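PDB 6GRH: microcin B17-processing protein McbD from Escherichia coli str. K-12 substr. MG1655, which is necessary to process the inactive microcin B17 precursor McbA into the active peptide, probably as the ATP-dependent YcaO cyclodehydratase of an assembly with McbB and McbC. Local coordinates for residues D336-Y341 against P360-H365; T28-W33 against L48-G53. The protein carries 1 engineered substitution. All coordinates share one frame; numbering follows the deposited sequence.

Contact 1: residues D336-Y341 against P360-H365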
ATOM      1  N   ASP E 336     -55.038 -26.529  16.290  1.00 45.40           N
ATOM      2  CA  ASP E 336     -55.211 -25.443  15.312  1.00 45.90           C
ATOM      3  C   ASP E 336     -54.702 -24.089  15.832  1.00 43.33           C
ATOM      4  O   ASP E 336     -54.580 -23.152  15.052  1.00 41.98           O
ATOM      5  CB  ASP E 336     -56.691 -25.289  14.906  1.00 49.54           C
ATOM      6  CG  ASP E 336     -57.260 -26.540  14.215  1.00 53.01           C
ATOM      7  OD1 ASP E 336     -56.465 -27.326  13.668  1.00 56.23           O
ATOM      8  OD2 ASP E 336     -58.502 -26.758  14.220  1.00 56.90           O
ATOM      9  N   ASN E 337     -54.423 -23.997  17.141  1.00 42.19           N
ATOM     10  CA  ASN E 337     -54.087 -22.748  17.817  1.00 40.86           C
ATOM     11  C   ASN E 337     -52.577 -22.513  17.875  1.00 38.88           C
ATOM     12  O   ASN E 337     -51.968 -22.537  18.949  1.00 38.29           O
ATOM     13  CB  ASN E 337     -54.674 -22.744  19.236  1.00 41.99           C
ATOM     14  CG  ASN E 337     -56.179 -22.753  19.236  1.00 43.40           C
ATOM     15  OD1 ASN E 337     -56.803 -22.022  18.469  1.00 43.75           O
ATOM     16  ND2 ASN E 337     -56.779 -23.588  20.093  1.00 44.82           N
ATOM     17  N   ILE E 338     -51.990 -22.305  16.700  1.00 37.24           N
ATOM     18  CA  ILE E 338     -50.579 -21.962  16.571  1.00 36.11           C
ATOM     19  C   ILE E 338     -50.537 -20.697  15.723  1.00 34.94           C
ATOM     20  O   ILE E 338     -51.121 -20.648  14.628  1.00 35.27           O
ATOM     21  CB  ILE E 338     -49.737 -23.076  15.919  1.00 36.40           C
ATOM     22  CG1 ILE E 338     -49.950 -24.405  16.636  1.00 37.88           C
ATOM     23  CG2 ILE E 338     -48.255 -22.709  15.951  1.00 35.57           C
ATOM     24  CD1 ILE E 338     -49.103 -25.553  16.108  1.00 37.87           C
ATOM     25  N   PHE E 339     -49.831 -19.695  16.233  1.00 33.81           N
ATOM     26  CA  PHE E 339     -49.862 -18.347  15.695  1.00 33.40           C
ATOM     27  C   PHE E 339     -48.458 -17.878  15.393  1.00 32.07           C
ATOM     28  O   PHE E 339     -47.495 -18.310  16.029  1.00 32.03           O
ATOM     29  CB  PHE E 339     -50.544 -17.400  16.702  1.00 34.33           C
ATOM     30  CG  PHE E 339     -51.878 -17.890  17.123  1.00 35.67           C
ATOM     31  CD1 PHE E 339     -52.951 -17.798  16.253  1.00 36.59           C
ATOM     32  CD2 PHE E 339     -52.035 -18.568  18.327  1.00 36.41           C
ATOM     33  CE1 PHE E 339     -54.179 -18.333  16.595  1.00 37.97           C
ATOM     34  CE2 PHE E 339     -53.256 -19.078  18.686  1.00 38.01           C
ATOM     35  CZ  PHE E 339     -54.337 -18.962  17.820  1.00 38.73           C
ATOM     36  N   VAL E 340     -48.362 -16.993  14.413  1.00 30.72           N
ATOM     37  CA  VAL E 340     -47.118 -16.396  14.036  1.00 29.40           C
ATOM     38  C   VAL E 340     -47.219 -14.907  14.332  1.00 28.88           C
ATOM     39  O   VAL E 340     -47.928 -14.182  13.630  1.00 28.03           O
ATOM     40  CB  VAL E 340     -46.848 -16.597  12.538  1.00 29.20           C
ATOM     41  CG1 VAL E 340     -45.496 -16.031  12.172  1.00 28.71           C
ATOM     42  CG2 VAL E 340     -46.953 -18.074  12.149  1.00 29.64           C
ATOM     43  N   TYR E 341     -46.499 -14.452  15.362  1.00 28.32           N
ATOM     44  CA  TYR E 341     -46.230 -13.037  15.515  1.00 28.03           C
ATOM     45  C   TYR E 341     -45.255 -12.651  14.440  1.00 27.65           C
ATOM     46  O   TYR E 341     -44.302 -13.404  14.151  1.00 27.09           O
ATOM     47  CB  TYR E 341     -45.599 -12.712  16.869  1.00 27.77           C
ATOM     48  CG  TYR E 341     -44.912 -11.378  16.882  1.00 27.39           C
ATOM     49  CD1 TYR E 341     -45.638 -10.210  17.014  1.00 27.74           C
ATOM     50  CD2 TYR E 341     -43.536 -11.288  16.756  1.00 26.89           C
ATOM     51  CE1 TYR E 341     -45.016  -8.977  17.040  1.00 27.72           C
ATOM     52  CE2 TYR E 341     -42.885 -10.056  16.738  1.00 26.39           C
ATOM     53  CZ  TYR E 341     -43.623  -8.898  16.888  1.00 27.10           C
ATOM     54  OH  TYR E 341     -42.978  -7.679  16.876  1.00 26.50           O
ATOM     55  N   PRO E 360     -50.717 -21.564  22.845  1.00 37.25           N
ATOM     56  CA  PRO E 360     -51.155 -21.915  24.222  1.00 38.32           C
ATOM     57  C   PRO E 360     -51.507 -23.388  24.426  1.00 39.50           C
ATOM     58  O   PRO E 360     -51.766 -23.784  25.560  1.00 40.33           O
ATOM     59  CB  PRO E 360     -52.391 -21.034  24.428  1.00 38.87           C
ATOM     60  CG  PRO E 360     -52.958 -20.891  23.046  1.00 38.80           C
ATOM     61  CD  PRO E 360     -51.761 -20.810  22.122  1.00 37.53           C
ATOM     62  N   ASP E 361     -51.548 -24.182  23.348  1.00 39.79           N
ATOM     63  CA  ASP E 361     -51.689 -25.637  23.441  1.00 40.77           C
ATOM     64  C   ASP E 361     -50.375 -26.420  23.561  1.00 39.58           C
ATOM     65  O   ASP E 361     -50.388 -27.653  23.707  1.00 39.31           O
ATOM     66  CB  ASP E 361     -52.507 -26.135  22.249  1.00 42.37           C
ATOM     67  CG  ASP E 361     -53.981 -25.779  22.378  1.00 44.61           C
ATOM     68  OD1 ASP E 361     -54.496 -25.762  23.521  1.00 46.16           O
ATOM     69  OD2 ASP E 361     -54.629 -25.506  21.341  1.00 45.99           O
ATOM     70  N   PHE E 362     -49.256 -25.706  23.518  1.00 37.40           N
ATOM     71  CA  PHE E 362     -47.943 -26.260  23.770  1.00 36.75           C
ATOM     72  C   PHE E 362     -47.360 -25.441  24.926  1.00 36.69           C
ATOM     73  O   PHE E 362     -48.018 -24.506  25.434  1.00 37.13           O
ATOM     74  CB  PHE E 362     -47.067 -26.103  22.518  1.00 35.91           C
ATOM     75  CG  PHE E 362     -47.447 -27.003  21.356  1.00 36.17           C
ATOM     76  CD1 PHE E 362     -48.531 -26.699  20.543  1.00 36.38           C
ATOM     77  CD2 PHE E 362     -46.687 -28.116  21.046  1.00 36.45           C
ATOM     78  CE1 PHE E 362     -48.871 -27.505  19.471  1.00 36.79           C
ATOM     79  CE2 PHE E 362     -47.028 -28.937  19.969  1.00 36.55           C
ATOM     80  CZ  PHE E 362     -48.114 -28.621  19.175  1.00 36.51           C
ATOM     81  N   PHE E 363     -46.141 -25.760  25.346  1.00 35.83           N
ATOM     82  CA  PHE E 363     -45.467 -24.913  26.345  1.00 35.72           C
ATOM     83  C   PHE E 363     -45.246 -23.485  25.828  1.00 34.65           C
ATOM     84  O   PHE E 363     -44.734 -23.290  24.735  1.00 33.70           O
ATOM     85  CB  PHE E 363     -44.164 -25.542  26.803  1.00 35.49           C
ATOM     86  CG  PHE E 363     -44.368 -26.817  27.552  1.00 37.21           C
ATOM     87  CD1 PHE E 363     -44.756 -26.786  28.890  1.00 38.05           C
ATOM     88  CD2 PHE E 363     -44.211 -28.038  26.925  1.00 37.44           C
ATOM     89  CE1 PHE E 363     -44.956 -27.950  29.587  1.00 39.86           C
ATOM     90  CE2 PHE E 363     -44.398 -29.209  27.616  1.00 38.47           C
ATOM     91  CZ  PHE E 363     -44.787 -29.180  28.945  1.00 40.07           C
ATOM     92  N   LEU E 364     -45.682 -22.492  26.602  1.00 34.79           N
ATOM     93  CA  LEU E 364     -45.511 -21.080  26.202  1.00 33.96           C
ATOM     94  C   LEU E 364     -44.079 -20.584  26.384  1.00 33.31           C
ATOM     95  O   LEU E 364     -43.668 -19.631  25.732  1.00 32.93           O
ATOM     96  CB  LEU E 364     -46.507 -20.166  26.944  1.00 34.39           C
ATOM     97  CG  LEU E 364     -47.917 -20.163  26.343  1.00 34.74           C
ATOM     98  CD1 LEU E 364     -48.896 -19.441  27.245  1.00 35.81           C
ATOM     99  CD2 LEU E 364     -47.961 -19.545  24.957  1.00 33.78           C
ATOM    100  N   HIS E 365     -43.332 -21.209  27.275  1.00 33.83           N
ATOM    101  CA  HIS E 365     -41.927 -20.893  27.453  1.00 34.55           C
ATOM    102  C   HIS E 365     -41.234 -22.109  28.066  1.00 35.93           C
ATOM    103  O   HIS E 365     -41.896 -23.100  28.336  1.00 36.83           O
ATOM    104  CB  HIS E 365     -41.787 -19.640  28.329  1.00 34.84           C
ATOM    105  CG  HIS E 365     -42.366 -19.791  29.696  1.00 36.09           C
ATOM    106  ND1 HIS E 365     -41.743 -20.510  30.690  1.00 36.56           N
ATOM    107  CD2 HIS E 365     -43.482 -19.267  30.252  1.00 37.07           C
ATOM    108  CE1 HIS E 365     -42.467 -20.451  31.792  1.00 38.11           C
ATOM    109  NE2 HIS E 365     -43.522 -19.689  31.557  1.00 38.52           N
TER
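N337 and D361 supply the polar half of this contact. The amide ND2 of N337 donates to D361 OD2 at 3.1 Å, with an N-H...O angle of 159°. The acceptor lies close to the amide plane, whereas the donor reaches OD2 on its syn side, 22° out of the carboxylate plane. A chi2 of -44° puts ND2, not OD1, of N337 on the side of D361, and N337 CB also touches D361 OD2, at 3.5 Å. N337 is the centre of an inverse gamma turn, closed by a weak bond from I338 N to D336 O. S335 OG bonds both D361 OD2 and N337 N, and S359 OG bonds both N337 O and D361 N. P360 CD comes close to N337 O, at 3.6 Å.

Two apolar contacts lie next to the N337-D361 bond. P360 CD meets F339 CE2 at 4.1 Å, at the edge of the ring and near its plane. On I338, the terminal methyl CD1 touches F362 CE1 at 3.9 Å, the two side chains crossing obliquely. Helix 82-95 packs against N337, F339 and P360, and Q172 of helix 157-180 against F362.

The buried contact lies at the open end of hairpin 339-347/350-358, between the residues leading in and those following it. D361 OD2 receives an amide N-H and a seryl hydroxyl, consistent with an ionised carboxylate partly offset by neutral donors.

Contact 2: residues T28-W33 against L48-G53; sequences TFSQIW and LKSIQG
S50, in the first turn of helix 47-66, presses its hydroxymethyl group against the backbone and side chains of strand 28-33. Its OG is anti to the backbone N (chi1 162°) and accepts a hydrogen bond from S30 OG at 2.9 Å. S50 OG is also bonded to A43 O on the adjoining strand, so the hydroxyls form a short relay, S30 to S50 to A43 O. Beside OG, S50 CB rests 3.5 Å from T28 O, so the residue meets the strand through carbon as well as oxygen.

S30 faces S50 from the strand. Its CB is packed 3.3 Å from S50 OG and 3.5 Å from S50 O, in keeping with the close backbones: the CA atoms of S30 and I51 are 5.7 Å apart. S30 OG lies beside its own backbone N (chi1 -64°), where I51 CG1 approaches it to 3.8 Å. Small side chains on both sides suit so narrow a gap, and the axis separation of 7.3 Å agrees.

T28 adds its methyl, CG2, 3.8 Å from S50 OG. Its OG1 is hydrogen-bonded to K21 NZ and T47 OG1, with a weak bond to E294 of the McbB chain.

The strand and helix axes run nearly parallel, 17° apart, because the chain reverses twice between them: strand 41-45 runs back antiparallel to strand 28-33, and a second turn around E46-T47 restores the direction. T28 and S30 also touch M18 of strand 15-18, S30 reaches A54 one turn further along the helix, and F29, on the other face of the strand, packs on Q264 and C268 of helix 251-275. The neighbouring McbB chain packs on L48, I51 and Q52 of the helix and I32 of the strand, and the McbC chain touches T28 and Q31.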
ATOM      1  N   THR E  28     -15.750 -20.904  12.904  1.00 30.63           N
ATOM      2  CA  THR E  28     -15.581 -19.495  13.110  1.00 30.60           C
ATOM      3  C   THR E  28     -16.638 -19.068  14.113  1.00 30.18           C
ATOM      4  O   THR E  28     -17.773 -19.540  14.049  1.00 29.33           O
ATOM      5  CB  THR E  28     -15.777 -18.743  11.780  1.00 31.39           C
ATOM      6  OG1 THR E  28     -14.708 -19.077  10.895  1.00 33.69           O
ATOM      7  CG2 THR E  28     -15.803 -17.215  11.958  1.00 31.36           C
ATOM      8  N   PHE E  29     -16.258 -18.129  14.984  1.00 29.07           N
ATOM      9  CA  PHE E  29     -17.112 -17.567  15.994  1.00 28.97           C
ATOM     10  C   PHE E  29     -17.182 -16.071  15.751  1.00 28.22           C
ATOM     11  O   PHE E  29     -16.135 -15.414  15.617  1.00 27.83           O
ATOM     12  CB  PHE E  29     -16.493 -17.842  17.353  1.00 29.99           C
ATOM     13  CG  PHE E  29     -17.267 -17.265  18.510  1.00 31.55           C
ATOM     14  CD1 PHE E  29     -18.371 -17.945  19.055  1.00 32.15           C
ATOM     15  CD2 PHE E  29     -16.891 -16.045  19.079  1.00 31.51           C
ATOM     16  CE1 PHE E  29     -19.079 -17.403  20.128  1.00 32.18           C
ATOM     17  CE2 PHE E  29     -17.582 -15.515  20.165  1.00 31.96           C
ATOM     18  CZ  PHE E  29     -18.673 -16.194  20.691  1.00 32.37           C
ATOM     19  N   SER E  30     -18.394 -15.537  15.677  1.00 27.50           N
ATOM     20  CA  SER E  30     -18.614 -14.097  15.475  1.00 27.48           C
ATOM     21  C   SER E  30     -19.529 -13.596  16.566  1.00 27.32           C
ATOM     22  O   SER E  30     -20.449 -14.291  16.961  1.00 26.54           O
ATOM     23  CB  SER E  30     -19.238 -13.802  14.108  1.00 27.29           C
ATOM     24  OG  SER E  30     -18.362 -14.168  13.048  1.00 28.47           O
ATOM     25  N   GLN E  31     -19.284 -12.371  17.029  1.00 27.77           N
ATOM     26  CA  GLN E  31     -20.000 -11.863  18.174  1.00 28.14           C
ATOM     27  C   GLN E  31     -20.283 -10.366  18.019  1.00 27.26           C
ATOM     28  O   GLN E  31     -19.457  -9.630  17.483  1.00 25.55           O
ATOM     29  CB  GLN E  31     -19.178 -12.136  19.430  1.00 30.85           C
ATOM     30  CG  GLN E  31     -19.849 -11.724  20.722  1.00 33.91           C
ATOM     31  CD  GLN E  31     -19.129 -12.236  21.961  1.00 36.19           C
ATOM     32  OE1 GLN E  31     -19.606 -13.139  22.621  1.00 40.66           O
ATOM     33  NE2 GLN E  31     -17.990 -11.663  22.270  1.00 39.80           N
ATOM     34  N   ILE E  32     -21.472  -9.954  18.452  1.00 25.93           N
ATOM     35  CA  ILE E  32     -21.840  -8.563  18.564  1.00 26.22           C
ATOM     36  C   ILE E  32     -22.037  -8.211  20.037  1.00 26.44           C
ATOM     37  O   ILE E  32     -22.755  -8.900  20.738  1.00 25.88           O
ATOM     38  CB  ILE E  32     -23.092  -8.255  17.733  1.00 26.09           C
ATOM     39  CG1 ILE E  32     -22.716  -8.362  16.251  1.00 26.82           C
ATOM     40  CG2 ILE E  32     -23.654  -6.872  18.063  1.00 26.67           C
ATOM     41  CD1 ILE E  32     -23.859  -8.321  15.287  1.00 27.47           C
ATOM     42  N   TRP E  33     -21.378  -7.151  20.498  1.00 27.43           N
ATOM     43  CA  TRP E  33     -21.533  -6.649  21.862  1.00 28.36           C
ATOM     44  C   TRP E  33     -22.201  -5.276  21.753  1.00 27.88           C
ATOM     45  O   TRP E  33     -21.866  -4.479  20.872  1.00 26.08           O
ATOM     46  CB  TRP E  33     -20.178  -6.596  22.592  1.00 30.85           C
ATOM     47  CG  TRP E  33     -20.182  -5.944  23.981  1.00 33.72           C
ATOM     48  CD1 TRP E  33     -20.569  -6.524  25.152  1.00 35.26           C
ATOM     49  CD2 TRP E  33     -19.761  -4.604  24.323  1.00 35.55           C
ATOM     50  NE1 TRP E  33     -20.435  -5.634  26.192  1.00 37.23           N
ATOM     51  CE2 TRP E  33     -19.930  -4.455  25.719  1.00 37.05           C
ATOM     52  CE3 TRP E  33     -19.246  -3.534  23.593  1.00 36.27           C
ATOM     53  CZ2 TRP E  33     -19.624  -3.265  26.396  1.00 38.67           C
ATOM     54  CZ3 TRP E  33     -18.941  -2.342  24.266  1.00 38.38           C
ATOM     55  CH2 TRP E  33     -19.131  -2.224  25.656  1.00 38.68           C
ATOM     56  N   LEU E  48     -19.032 -17.351   6.804  1.00 30.17           N
ATOM     57  CA  LEU E  48     -20.120 -16.455   6.416  1.00 30.70           C
ATOM     58  C   LEU E  48     -21.420 -16.711   7.207  1.00 29.53           C
ATOM     59  O   LEU E  48     -22.050 -15.755   7.639  1.00 28.44           O
ATOM     60  CB  LEU E  48     -20.373 -16.502   4.910  1.00 32.49           C
ATOM     61  CG  LEU E  48     -21.491 -15.586   4.362  1.00 33.51           C
ATOM     62  CD1 LEU E  48     -21.166 -14.114   4.577  1.00 33.72           C
ATOM     63  CD2 LEU E  48     -21.805 -15.877   2.886  1.00 35.08           C
ATOM     64  N   LYS E  49     -21.805 -17.981   7.391  1.00 29.73           N
ATOM     65  CA  LYS E  49     -22.949 -18.340   8.252  1.00 30.38           C
ATOM     66  C   LYS E  49     -22.763 -17.827   9.679  1.00 29.69           C
ATOM     67  O   LYS E  49     -23.732 -17.427  10.315  1.00 28.94           O
ATOM     68  CB  LYS E  49     -23.200 -19.854   8.282  1.00 31.76           C
ATOM     69  CG  LYS E  49     -23.765 -20.372   6.967  1.00 33.09           C
ATOM     70  CD  LYS E  49     -23.795 -21.904   6.902  1.00 34.66           C
ATOM     71  N   SER E  50     -21.525 -17.835  10.183  1.00 29.10           N
ATOM     72  CA  SER E  50     -21.258 -17.320  11.531  1.00 28.67           C
ATOM     73  C   SER E  50     -21.467 -15.790  11.604  1.00 27.51           C
ATOM     74  O   SER E  50     -22.030 -15.277  12.581  1.00 26.71           O
ATOM     75  CB  SER E  50     -19.844 -17.676  11.971  1.00 30.11           C
ATOM     76  OG  SER E  50     -19.407 -16.876  13.053  1.00 31.48           O
ATOM     77  N   ILE E  51     -21.039 -15.092  10.559  1.00 26.49           N
ATOM     78  CA  ILE E  51     -21.208 -13.667  10.445  1.00 26.85           C
ATOM     79  C   ILE E  51     -22.695 -13.341  10.306  1.00 26.54           C
ATOM     80  O   ILE E  51     -23.200 -12.463  10.991  1.00 25.45           O
ATOM     81  CB  ILE E  51     -20.427 -13.079   9.243  1.00 26.24           C
ATOM     82  CG1 ILE E  51     -18.915 -13.325   9.407  1.00 26.61           C
ATOM     83  CG2 ILE E  51     -20.751 -11.607   9.071  1.00 26.33           C
ATOM     84  CD1 ILE E  51     -18.109 -13.001   8.168  1.00 26.70           C
ATOM     85  N   GLN E  52     -23.363 -14.042   9.395  1.00 26.65           N
ATOM     86  CA  GLN E  52     -24.801 -13.859   9.163  1.00 27.05           C
ATOM     87  C   GLN E  52     -25.626 -14.165  10.405  1.00 27.17           C
ATOM     88  O   GLN E  52     -26.567 -13.438  10.699  1.00 26.61           O
ATOM     89  CB  GLN E  52     -25.313 -14.691   7.985  1.00 27.64           C
ATOM     90  CG  GLN E  52     -24.839 -14.162   6.654  1.00 28.10           C
ATOM     91  CD  GLN E  52     -25.075 -15.121   5.504  1.00 29.31           C
ATOM     92  OE1 GLN E  52     -25.117 -16.330   5.716  1.00 29.89           O
ATOM     93  NE2 GLN E  52     -25.185 -14.587   4.277  1.00 28.59           N
ATOM     94  N   GLY E  53     -25.249 -15.228  11.110  1.00 27.32           N
ATOM     95  CA  GLY E  53     -25.896 -15.656  12.320  1.00 27.34           C
ATOM     96  C   GLY E  53     -25.746 -14.662  13.454  1.00 27.45           C
ATOM     97  O   GLY E  53     -26.706 -14.443  14.189  1.00 27.36           O
TER

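Overall arrangement
From the N terminus, the chain first builds the antiparallel sheet that ends in strand 41-45, and contact 2 closes the short excursion from strand 28-33 through that strand into helix 47-66. Some 280 residues later, contact 1 joins the two ends of the hairpin 339-347/350-358. The two closures are in series, neither nested nor crossed. They lie on opposite sides of the chain's centre, their centres 30 Å apart and their nearest atoms about 17 Å. An indirect tie exists: Y341, in the hairpin strand of contact 1, bonds H63 further along the helix that contact 2 packs on its sheet.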